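Local coordinates for protein dihydrophenazinedicarboxylate synthase (Burkholderia, PDB 4HMW) that catalyses FMN-dependent oxidations by molecular oxygen in the terminal steps of phenazine antibiotic biosynthesis, at residues L92-G100 against I111-P119; L180-W188 against R198-W208. All coordinates share one frame; numbering follows the deposited sequence.

Contact 1 (L92-G100 against I111-P119); sequences LTETGWASG and IMISGQAVP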
# COMPACT_ATOMS: atom_id res chain seq x y z
N LEU B 92 -1.92 4.10 -15.41
CA LEU B 92 -2.33 2.81 -15.94
C LEU B 92 -2.34 2.81 -17.46
O LEU B 92 -1.94 1.84 -18.08
CB LEU B 92 -3.71 2.44 -15.43
CG LEU B 92 -3.69 2.02 -13.95
CD1 LEU B 92 -5.11 1.85 -13.41
CD2 LEU B 92 -2.91 0.73 -13.79
N THR B 93 -2.82 3.89 -18.06
CA THR B 93 -2.83 3.98 -19.52
C THR B 93 -1.41 4.01 -20.08
O THR B 93 -1.15 3.40 -21.13
CB THR B 93 -3.54 5.25 -19.98
OG1 THR B 93 -4.88 5.25 -19.48
CG2 THR B 93 -3.57 5.34 -21.50
N GLU B 94 -0.51 4.72 -19.40
CA GLU B 94 0.88 4.87 -19.85
C GLU B 94 1.68 3.59 -19.77
O GLU B 94 2.40 3.23 -20.70
CB GLU B 94 1.63 5.90 -19.00
CG GLU B 94 1.22 7.32 -19.22
CD GLU B 94 1.94 8.35 -18.33
OE1 GLU B 94 1.75 9.57 -18.61
OE2 GLU B 94 2.65 7.97 -17.37
N THR B 95 1.59 2.91 -18.63
CA THR B 95 2.54 1.84 -18.33
C THR B 95 1.90 0.47 -18.03
O THR B 95 2.60 -0.54 -18.05
CB THR B 95 3.42 2.19 -17.12
OG1 THR B 95 2.58 2.47 -15.98
CG2 THR B 95 4.32 3.38 -17.42
N GLY B 96 0.62 0.45 -17.70
CA GLY B 96 -0.12 -0.81 -17.51
C GLY B 96 0.10 -1.58 -16.20
O GLY B 96 -0.86 -2.09 -15.61
N TRP B 97 1.35 -1.69 -15.77
CA TRP B 97 1.68 -2.47 -14.58
C TRP B 97 1.08 -1.82 -13.33
O TRP B 97 1.03 -0.58 -13.20
CB TRP B 97 3.19 -2.59 -14.42
CG TRP B 97 3.98 -3.20 -15.54
CD1 TRP B 97 4.88 -2.53 -16.33
CD2 TRP B 97 3.98 -4.57 -16.00
NE1 TRP B 97 5.45 -3.40 -17.22
CE2 TRP B 97 4.91 -4.65 -17.06
CE3 TRP B 97 3.30 -5.73 -15.62
CZ2 TRP B 97 5.18 -5.85 -17.74
CZ3 TRP B 97 3.57 -6.93 -16.30
CH2 TRP B 97 4.49 -6.96 -17.36
N ALA B 98 0.61 -2.65 -12.42
CA ALA B 98 0.13 -2.18 -11.12
C ALA B 98 0.38 -3.23 -10.06
O ALA B 98 0.51 -4.43 -10.35
CB ALA B 98 -1.32 -1.84 -11.17
N SER B 99 0.36 -2.79 -8.81
CA SER B 99 0.48 -3.72 -7.70
C SER B 99 -0.46 -3.28 -6.62
O SER B 99 -0.56 -2.09 -6.35
CB SER B 99 1.92 -3.73 -7.17
OG SER B 99 2.05 -4.65 -6.11
N GLY B 100 -1.16 -4.22 -6.01
CA GLY B 100 -2.05 -3.90 -4.92
C GLY B 100 -1.66 -4.67 -3.67
O GLY B 100 -1.26 -5.79 -3.78
N ILE B 111 -1.56 -9.57 1.52
CA ILE B 111 -1.63 -10.17 0.21
C ILE B 111 -1.17 -9.16 -0.81
O ILE B 111 -1.66 -8.04 -0.85
CB ILE B 111 -3.06 -10.62 -0.18
CG1 ILE B 111 -3.68 -11.50 0.92
CG2 ILE B 111 -3.02 -11.38 -1.50
CD1 ILE B 111 -5.16 -11.91 0.61
N MET B 112 -0.22 -9.56 -1.63
CA MET B 112 0.32 -8.71 -2.69
C MET B 112 -0.17 -9.24 -4.01
O MET B 112 -0.06 -10.43 -4.26
CB MET B 112 1.83 -8.76 -2.72
CG MET B 112 2.41 -7.91 -3.81
SD MET B 112 4.14 -8.21 -4.20
CE MET B 112 3.96 -9.68 -5.23
N ILE B 113 -0.72 -8.35 -4.85
CA ILE B 113 -1.27 -8.72 -6.16
C ILE B 113 -0.57 -7.85 -7.17
O ILE B 113 -0.76 -6.64 -7.19
CB ILE B 113 -2.79 -8.46 -6.19
CG1 ILE B 113 -3.45 -9.16 -4.99
CG2 ILE B 113 -3.45 -8.93 -7.50
CD1 ILE B 113 -4.83 -8.64 -4.64
N SER B 114 0.30 -8.42 -7.98
CA SER B 114 0.99 -7.64 -9.00
C SER B 114 0.56 -8.10 -10.37
O SER B 114 0.53 -9.30 -10.64
CB SER B 114 2.50 -7.77 -8.84
OG SER B 114 2.94 -7.03 -7.72
N GLY B 115 0.21 -7.14 -11.22
CA GLY B 115 -0.32 -7.49 -12.50
C GLY B 115 -0.48 -6.31 -13.42
O GLY B 115 0.30 -5.35 -13.36
N GLN B 116 -1.45 -6.43 -14.31
CA GLN B 116 -1.86 -5.35 -15.18
C GLN B 116 -3.34 -5.05 -14.98
O GLN B 116 -4.14 -5.94 -14.70
CB GLN B 116 -1.60 -5.74 -16.62
CG GLN B 116 -0.12 -5.77 -16.98
CD GLN B 116 0.11 -6.22 -18.40
OE1 GLN B 116 -0.17 -5.49 -19.36
NE2 GLN B 116 0.60 -7.45 -18.55
N ALA B 117 -3.69 -3.77 -15.09
CA ALA B 117 -5.07 -3.36 -14.97
C ALA B 117 -5.71 -3.33 -16.34
O ALA B 117 -5.27 -2.61 -17.21
CB ALA B 117 -5.14 -1.99 -14.34
N VAL B 118 -6.70 -4.17 -16.55
CA VAL B 118 -7.35 -4.27 -17.86
C VAL B 118 -8.67 -3.52 -17.83
O VAL B 118 -9.52 -3.76 -16.99
CB VAL B 118 -7.61 -5.74 -18.20
CG1 VAL B 118 -8.32 -5.88 -19.56
CG2 VAL B 118 -6.28 -6.50 -18.22
N PRO B 119 -8.85 -2.59 -18.77
CA PRO B 119 -10.11 -1.84 -18.70
C PRO B 119 -11.31 -2.74 -18.95
O PRO B 119 -11.20 -3.60 -19.83
CB PRO B 119 -9.98 -0.82 -19.86
CG PRO B 119 -8.51 -0.68 -20.06
CD PRO B 119 -7.92 -2.04 -19.77

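Contact 2 (L180-W188 against R198-W208); sequences LEPHEMEFW and RLRYERDGNDW. With FMN (flavin mononucleotide), chain C.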
# COMPACT_ATOMS: atom_id res chain seq x y z
N LEU B 180 -7.71 -5.84 -12.17
CA LEU B 180 -6.34 -6.09 -11.89
C LEU B 180 -6.13 -7.58 -12.01
O LEU B 180 -6.57 -8.33 -11.17
CB LEU B 180 -5.96 -5.56 -10.51
CG LEU B 180 -4.52 -5.79 -10.04
CD1 LEU B 180 -3.53 -5.20 -11.02
CD2 LEU B 180 -4.30 -5.22 -8.63
N GLU B 181 -5.47 -8.00 -13.09
CA GLU B 181 -5.24 -9.41 -13.38
C GLU B 181 -3.81 -9.77 -12.99
O GLU B 181 -2.84 -9.21 -13.53
CB GLU B 181 -5.47 -9.71 -14.87
CG GLU B 181 -6.83 -9.30 -15.36
CD GLU B 181 -7.15 -9.81 -16.75
OE1 GLU B 181 -6.22 -10.21 -17.50
OE2 GLU B 181 -8.36 -9.78 -17.10
N PRO B 182 -3.67 -10.69 -12.03
CA PRO B 182 -2.33 -10.91 -11.50
C PRO B 182 -1.45 -11.76 -12.40
O PRO B 182 -1.97 -12.69 -13.03
CB PRO B 182 -2.60 -11.66 -10.18
CG PRO B 182 -3.91 -12.34 -10.41
CD PRO B 182 -4.70 -11.40 -11.26
N HIS B 183 -0.15 -11.45 -12.44
CA HIS B 183 0.86 -12.42 -12.88
C HIS B 183 1.69 -12.93 -11.70
O HIS B 183 2.53 -13.81 -11.88
CB HIS B 183 1.79 -11.83 -13.94
CG HIS B 183 2.61 -10.68 -13.45
ND1 HIS B 183 2.26 -9.38 -13.69
CD2 HIS B 183 3.75 -10.64 -12.72
CE1 HIS B 183 3.14 -8.58 -13.11
NE2 HIS B 183 4.06 -9.32 -12.52
N GLU B 184 1.47 -12.34 -10.52
CA GLU B 184 2.23 -12.74 -9.33
C GLU B 184 1.40 -12.38 -8.13
O GLU B 184 0.81 -11.32 -8.09
CB GLU B 184 3.60 -12.03 -9.27
CG GLU B 184 4.42 -12.42 -8.04
CD GLU B 184 5.77 -11.69 -7.97
OE1 GLU B 184 6.58 -12.04 -7.08
OE2 GLU B 184 6.05 -10.79 -8.81
N MET B 185 1.31 -13.28 -7.15
CA MET B 185 0.72 -12.96 -5.85
C MET B 185 1.54 -13.52 -4.71
O MET B 185 2.16 -14.54 -4.86
CB MET B 185 -0.69 -13.53 -5.75
CG MET B 185 -1.61 -12.87 -6.71
SD MET B 185 -3.31 -13.36 -6.61
CE MET B 185 -3.66 -13.23 -4.92
N GLU B 186 1.56 -12.84 -3.58
CA GLU B 186 2.15 -13.42 -2.39
C GLU B 186 1.18 -13.34 -1.26
O GLU B 186 0.47 -12.31 -1.08
CB GLU B 186 3.44 -12.70 -1.91
CG GLU B 186 4.03 -13.47 -0.67
CD GLU B 186 5.12 -12.74 0.16
OE1 GLU B 186 5.80 -11.80 -0.36
OE2 GLU B 186 5.30 -13.15 1.35
N PHE B 187 1.15 -14.43 -0.51
CA PHE B 187 0.33 -14.55 0.69
C PHE B 187 1.29 -14.65 1.86
O PHE B 187 2.16 -15.51 1.88
CB PHE B 187 -0.50 -15.80 0.58
CG PHE B 187 -1.55 -15.73 -0.51
CD1 PHE B 187 -1.20 -16.02 -1.82
CD2 PHE B 187 -2.85 -15.37 -0.23
CE1 PHE B 187 -2.10 -15.93 -2.82
CE2 PHE B 187 -3.78 -15.30 -1.25
CZ PHE B 187 -3.40 -15.58 -2.56
N TRP B 188 1.13 -13.76 2.83
CA TRP B 188 2.02 -13.67 4.01
C TRP B 188 1.21 -13.74 5.29
O TRP B 188 0.23 -13.04 5.44
CB TRP B 188 2.74 -12.34 3.95
CG TRP B 188 3.79 -12.02 5.00
CD1 TRP B 188 5.13 -12.11 4.84
CD2 TRP B 188 3.59 -11.53 6.33
NE1 TRP B 188 5.80 -11.69 5.96
CE2 TRP B 188 4.88 -11.30 6.89
CE3 TRP B 188 2.47 -11.20 7.08
CZ2 TRP B 188 5.07 -10.82 8.17
CZ3 TRP B 188 2.66 -10.69 8.36
CH2 TRP B 188 3.95 -10.51 8.89
N ARG B 198 5.21 -17.53 4.04
CA ARG B 198 5.26 -16.74 2.81
C ARG B 198 5.09 -17.66 1.63
O ARG B 198 5.91 -18.53 1.42
CB ARG B 198 6.59 -16.02 2.67
CG ARG B 198 6.92 -15.03 3.81
CD ARG B 198 8.15 -14.22 3.45
NE ARG B 198 7.90 -13.38 2.28
CZ ARG B 198 8.83 -12.64 1.65
NH1 ARG B 198 10.08 -12.66 2.06
NH2 ARG B 198 8.47 -11.90 0.60
N LEU B 199 4.00 -17.48 0.89
CA LEU B 199 3.71 -18.31 -0.27
C LEU B 199 3.59 -17.41 -1.48
O LEU B 199 2.70 -16.55 -1.57
CB LEU B 199 2.37 -19.04 -0.05
CG LEU B 199 1.91 -19.95 -1.20
CD1 LEU B 199 2.83 -21.15 -1.39
CD2 LEU B 199 0.48 -20.41 -0.93
N ARG B 200 4.48 -17.63 -2.42
CA ARG B 200 4.51 -16.88 -3.67
C ARG B 200 3.96 -17.69 -4.84
O ARG B 200 4.33 -18.84 -5.01
CB ARG B 200 5.94 -16.43 -3.99
CG ARG B 200 6.09 -15.87 -5.40
CD ARG B 200 7.53 -15.56 -5.78
NE ARG B 200 8.14 -14.50 -5.02
CZ ARG B 200 9.47 -14.33 -4.89
NH1 ARG B 200 10.31 -15.21 -5.44
NH2 ARG B 200 9.96 -13.31 -4.19
N TYR B 201 3.02 -17.09 -5.57
CA TYR B 201 2.53 -17.60 -6.85
C TYR B 201 3.08 -16.78 -8.00
O TYR B 201 3.00 -15.55 -7.97
CB TYR B 201 1.03 -17.47 -6.96
CG TYR B 201 0.20 -18.52 -6.24
CD1 TYR B 201 -0.02 -18.43 -4.86
CD2 TYR B 201 -0.40 -19.58 -6.93
CE1 TYR B 201 -0.80 -19.36 -4.20
CE2 TYR B 201 -1.17 -20.52 -6.27
CZ TYR B 201 -1.37 -20.40 -4.90
OH TYR B 201 -2.15 -21.28 -4.22
N GLU B 202 3.60 -17.44 -9.02
CA GLU B 202 4.06 -16.73 -10.22
C GLU B 202 3.47 -17.40 -11.45
O GLU B 202 3.48 -18.62 -11.54
CB GLU B 202 5.59 -16.77 -10.36
CG GLU B 202 6.37 -15.96 -9.36
CD GLU B 202 7.89 -16.25 -9.41
OE1 GLU B 202 8.31 -17.35 -8.97
OE2 GLU B 202 8.67 -15.38 -9.91
N ARG B 203 3.03 -16.61 -12.42
CA ARG B 203 2.44 -17.19 -13.62
C ARG B 203 3.51 -17.90 -14.39
O ARG B 203 4.62 -17.43 -14.51
CB ARG B 203 1.72 -16.14 -14.49
CG ARG B 203 0.66 -16.77 -15.38
CD ARG B 203 -0.02 -15.71 -16.25
NE ARG B 203 -0.52 -16.24 -17.52
CZ ARG B 203 -1.35 -15.58 -18.34
NH1 ARG B 203 -1.77 -16.14 -19.46
NH2 ARG B 203 -1.79 -14.37 -18.01
N ASP B 204 3.12 -19.06 -14.93
CA ASP B 204 4.01 -19.93 -15.68
C ASP B 204 3.24 -20.48 -16.89
O ASP B 204 2.78 -21.61 -16.90
CB ASP B 204 4.50 -21.05 -14.75
CG ASP B 204 5.37 -22.05 -15.46
OD1 ASP B 204 5.93 -21.70 -16.53
OD2 ASP B 204 5.49 -23.19 -14.94
N GLY B 205 3.09 -19.65 -17.91
CA GLY B 205 2.25 -20.00 -19.04
C GLY B 205 0.80 -20.01 -18.60
O GLY B 205 0.31 -19.04 -17.98
N ASN B 206 0.13 -21.11 -18.87
CA ASN B 206 -1.27 -21.27 -18.53
C ASN B 206 -1.43 -21.73 -17.10
O ASN B 206 -2.55 -21.89 -16.62
CB ASN B 206 -1.96 -22.28 -19.46
CG ASN B 206 -2.23 -21.71 -20.85
OD1 ASN B 206 -2.29 -20.50 -21.05
ND2 ASN B 206 -2.40 -22.60 -21.81
N ASP B 207 -0.30 -21.95 -16.42
CA ASP B 207 -0.34 -22.50 -15.08
C ASP B 207 0.34 -21.55 -14.10
O ASP B 207 0.81 -20.47 -14.48
CB ASP B 207 0.34 -23.86 -15.06
CG ASP B 207 -0.29 -24.84 -16.06
OD1 ASP B 207 -1.52 -25.09 -15.97
OD2 ASP B 207 0.45 -25.34 -16.94
N TRP B 208 0.38 -21.97 -12.85
CA TRP B 208 1.04 -21.18 -11.81
C TRP B 208 2.12 -22.02 -11.14
O TRP B 208 1.96 -23.23 -11.02
CB TRP B 208 0.06 -20.71 -10.74
CG TRP B 208 -0.94 -19.70 -11.23
CD1 TRP B 208 -2.13 -19.95 -11.85
CD2 TRP B 208 -0.81 -18.28 -11.15
NE1 TRP B 208 -2.75 -18.77 -12.15
CE2 TRP B 208 -1.97 -17.72 -11.73
CE3 TRP B 208 0.16 -17.41 -10.63
CZ2 TRP B 208 -2.19 -16.35 -11.79
CZ3 TRP B 208 -0.06 -16.05 -10.69
CH2 TRP B 208 -1.22 -15.53 -11.27
N1 FMN C . 10.29 -6.26 6.29
C2 FMN C . 11.47 -5.58 6.34
O2 FMN C . 12.41 -5.92 5.65
N3 FMN C . 11.58 -4.46 7.13
C4 FMN C . 10.53 -4.07 7.93
O4 FMN C . 10.68 -3.05 8.64
C4A FMN C . 9.34 -4.77 7.90
N5 FMN C . 8.28 -4.41 8.72
C5A FMN C . 7.09 -5.13 8.63
C6 FMN C . 6.03 -4.75 9.42
C7 FMN C . 4.82 -5.41 9.34
C7M FMN C . 3.70 -4.96 10.21
C8 FMN C . 4.69 -6.51 8.49
C8M FMN C . 3.39 -7.23 8.37
C9 FMN C . 5.75 -6.89 7.69
C9A FMN C . 6.97 -6.23 7.79
N10 FMN C . 8.09 -6.62 7.00
C10 FMN C . 9.24 -5.89 7.08
C1' FMN C . 8.08 -7.78 6.07
C2' FMN C . 7.73 -7.34 4.65
O2' FMN C . 6.33 -7.06 4.51
C3' FMN C . 8.12 -8.39 3.60
O3' FMN C . 7.47 -9.60 3.93
C4' FMN C . 9.65 -8.56 3.51
O4' FMN C . 10.28 -7.33 3.81
C5' FMN C . 10.07 -9.14 2.17
O5' FMN C . 9.58 -8.35 1.11
P FMN C . 10.14 -8.51 -0.37
O1P FMN C . 11.53 -7.92 -0.43
O2P FMN C . 10.18 -10.02 -0.69
O3P FMN C . 9.20 -7.73 -1.23
O HOH W 1 -1.51 -12.71 -15.90
O HOH W 2 6.33 -12.56 -4.22
O HOH W 3 9.07 -13.09 -8.21

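Contact 1 (L92-G100 against I111-P119)
Met112 brings its CG to 4.0 Å from Ser99 OG, while the preceding Ile111, on the opposite face of the strand, packs its branched apolar side chain on Leu34 and Trp37 of helix 30-43. Ile113 continues the Ile111 face, resting on Leu180, and its backbone bonds twice to Gly100, Gly100 N to Ile113 O at 2.7 Å and Ile113 N to Gly100 O at 2.8 Å. At Ser114 small side chains suit a non-hydrogen-bonded pair whose CA atoms come close: Ser99 OG, anti to its own backbone nitrogen (chi1 -179°), lies 3.0 Å from Ser114 OG. Both oxygens also bond to the second subunit, Ser114 to Ile63 O and Ser99 to Ser65 OG. Gly115 adds a second bonded pair, its N to Ala98 O at 2.9 Å and its O accepting from Ala98 N. Gln116 runs alongside the Trp97 indole, with CG 3.7 Å from CE3 and its amide over one ring face. Ala117 N reaches Gly96 O weakly; Gly96, the first residue after helix 87-95, has a positive phi that favours glycine. The methyl of Ala117 is small enough to admit Leu92 CD2 at 3.6 Å, bringing the helix against the sheet. This is an antiparallel beta hairpin, 97-104 with 109-119, in the FMN-binding barrel fold of the pyridoxamine 5'-phosphate oxidase family, with one face at the subunit interface.

Contact 2 (L180-W188 against R198-W208)
Glu186 and Arg198 join the two strands of an antiparallel beta hairpin, 184-189 with 197-204, at its FMN end. Arg198 presents its guanidinium side-on, NE to Glu186 OE2 and NH2 to OE1, both at 2.8 Å and nearly straight. The carboxylate is twisted 34° from the guanidinium plane, yet the two bonds fix the arginine's rotation, and the bend at chi3 (65°) helps turn it toward the cofactor. Trp188 sets CD1 3.6 Å from Arg198 CG, and its far rim meets the flavin methyl C8M. On the other, densely packed face Phe187 CE1 approaches Tyr201 CD1 obliquely at 3.8 Å; these mostly apolar rings suit the cover of helix 30-43, Phe187 meeting Leu33 and, edge-to-face, Trp37, and Tyr201 touching Pro30, while Leu199 rests on Pro26 and Tyr201 OH bonds to Pro27 O.

The face of Glu184, Arg200 and Glu202 is looser, joined largely through water. One water bridges Glu184 OE1 and Arg200 NE, which at 3.6 Å attract by charge alone, and another links Glu184 to Glu202; Glu184 OE2 pairs with Arg87 of the second subunit. Exposed Arg203 reaches Pro182 O through a further water. Arg198 NH2 also donates a 2.9 Å bond to FMN phosphate oxygen O2P.

How the contacts relate
From the N terminus, helix 87-95 leads into strand 97-104, and contact 1 closes the short loop to strand 109-119. After the helices 122-130, 134-142 and 152-165, the chain returns as strand 175-182, turns a corner at His183, and contact 2 closes a second hairpin. The two loops follow in series, neither nesting nor crossing. Strand 109-119 joins them: Met112 N lies 2.9 Å from Glu186 O, and Ser114 O is equally near His183 N. Opposite Ser114, His183 and Glu184 form a classic beta bulge. Through strand 184-189 the sheet of contact 1 gains strand 197-204, whose Arg198 reaches the FMN phosphate, and both contacts reach the second subunit.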